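Local atomic coordinates of periplasmic divalent cation tolerance protein (Synechococcus elongatus, PDB entry 6GDX), a protein that is a trimeric PII-like protein of the CutA family that probably binds copper ions and may carry or signal small molecules. Residues K88-V91 with E92-D95. Residues are numbered along the deposited sequence; the frame is centred on the assembly and turned at random.
Sequences KTTV and EQLD
Thr90 receives the backbone N-H of Gln93 on its own hydroxyl, an N-cap at the turn where strand 76-90 of the ferredoxin-like fold runs straight into helix 91-104. The bond from Gln93 N to Thr90 OG1 is 3.3 Å long and moderately bent, 144° at the hydrogen; a second, weak one reaches Thr90 O. Threonine suits this place because it tolerates the extended backbone of a strand end yet carries a hydroxyl for the first turn. With chi1 at 60°, OG1 sits between the backbone N and the carbonyl carbon, facing the incoming amide. A valine here would probably keep the bulk but leave Gln93 N with only its weak carbonyl bond, making the start of the helix less well defined.

The inner side is the closely packed one. Thr89 OG1 lies 3.4 Å from Gln93 CB and is hydrogen-bonded to Leu58 O, which satisfies a buried hydroxyl; its methyl CG2 approaches Leu94 CD1 at 4.1 Å. Leu94, whose side chain also touches Leu36 of strand 33-40, brings a branched hydrocarbon to the face of the helix turned to the sheet. Glu92 packs just as closely on the side of helix 122-131: its chain bends at chi2 (92°) and folds back, bringing OE1 to 3.4 Å from Thr90 CB and CD beside Val91 CG1. The same oxygen forms a salt bridge with Arg129, which a long acidic side chain can reach.

The solvent side is looser and bridged by water. Here, near exposed Asp95, Val91 O accepts from Leu94 N well above its carbonyl plane, and a water donates to that oxygen at 2.6 Å while accepting from Asp95 N at 2.9 Å.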
loop_
_atom_site.group_PDB
_atom_site.type_symbol
_atom_site.label_atom_id
_atom_site.label_comp_id
_atom_site.label_asym_id
_atom_site.label_seq_id
_atom_site.Cartn_x
_atom_site.Cartn_y
_atom_site.Cartn_z
ATOM N N LYS B 88 6.726 9.491 -1.806
ATOM C CA LYS B 88 5.916 10.423 -1.005
ATOM C C LYS B 88 6.207 11.825 -1.484
ATOM O O LYS B 88 7.368 12.305 -1.400
ATOM C CB LYS B 88 6.297 10.349 0.467
ATOM C CG LYS B 88 5.762 9.208 1.237
ATOM C CD LYS B 88 6.228 7.893 0.713
ATOM C CE LYS B 88 6.010 6.819 1.742
ATOM N NZ LYS B 88 6.288 5.491 1.154
ATOM N N THR B 89 5.184 12.511 -1.967
ATOM C CA THR B 89 5.355 13.850 -2.533
ATOM C C THR B 89 4.118 14.672 -2.304
ATOM O O THR B 89 3.191 14.271 -1.606
ATOM C CB THR B 89 5.760 13.706 -4.019
ATOM O OG1 THR B 89 6.274 14.933 -4.497
ATOM C CG2 THR B 89 4.639 13.205 -4.919
ATOM N N THR B 90 4.117 15.858 -2.884
ATOM C CA THR B 90 2.961 16.741 -2.811
ATOM C C THR B 90 2.301 16.815 -4.164
ATOM O O THR B 90 2.883 16.521 -5.199
ATOM C CB THR B 90 3.389 18.158 -2.439
ATOM O OG1 THR B 90 4.294 18.637 -3.440
ATOM C CG2 THR B 90 4.042 18.243 -1.060
ATOM N N VAL B 91 1.058 17.294 -4.179
ATOM C CA VAL B 91 0.377 17.481 -5.451
ATOM C C VAL B 91 1.151 18.461 -6.322
ATOM O O VAL B 91 1.171 18.309 -7.547
ATOM C CB VAL B 91 -1.089 17.898 -5.253
ATOM C CG1 VAL B 91 -1.204 19.241 -4.567
ATOM C CG2 VAL B 91 -1.814 17.858 -6.596
ATOM N N GLU B 92 1.779 19.461 -5.704
ATOM C CA GLU B 92 2.526 20.453 -6.471
ATOM C C GLU B 92 3.717 19.857 -7.221
ATOM O O GLU B 92 4.074 20.380 -8.284
ATOM C CB GLU B 92 3.013 21.583 -5.561
ATOM C CG GLU B 92 1.880 22.460 -5.029
ATOM C CD GLU B 92 1.317 22.022 -3.682
ATOM O OE1 GLU B 92 1.625 20.912 -3.165
ATOM O OE2 GLU B 92 0.559 22.807 -3.078
ATOM N N GLN B 93 4.351 18.800 -6.697
ATOM C CA GLN B 93 5.478 18.164 -7.385
ATOM C C GLN B 93 5.086 16.949 -8.206
ATOM O O GLN B 93 5.942 16.411 -8.895
ATOM C CB GLN B 93 6.603 17.776 -6.411
ATOM C CG GLN B 93 7.198 18.931 -5.628
ATOM C CD GLN B 93 7.592 20.070 -6.513
ATOM O OE1 GLN B 93 8.168 19.846 -7.567
ATOM N NE2 GLN B 93 7.280 21.294 -6.100
ATOM N N LEU B 94 3.810 16.545 -8.163
ATOM C CA LEU B 94 3.433 15.253 -8.728
ATOM C C LEU B 94 3.637 15.213 -10.241
ATOM O O LEU B 94 4.185 14.252 -10.780
ATOM C CB LEU B 94 1.990 14.939 -8.390
ATOM C CG LEU B 94 1.478 13.583 -8.868
ATOM C CD1 LEU B 94 2.209 12.440 -8.193
ATOM C CD2 LEU B 94 -0.028 13.506 -8.656
ATOM N N ASP B 95 3.237 16.268 -10.945
ATOM C CA ASP B 95 3.394 16.287 -12.381
ATOM C C ASP B 95 4.897 16.239 -12.757
ATOM O O ASP B 95 5.297 15.505 -13.646
ATOM C CB ASP B 95 2.656 17.513 -12.956
ATOM C CG ASP B 95 2.492 17.467 -14.456
ATOM O OD1 ASP B 95 3.399 17.954 -15.139
ATOM O OD2 ASP B 95 1.438 17.015 -14.947
HETATM O O HOH W 1 1.572 18.553 -10.133
#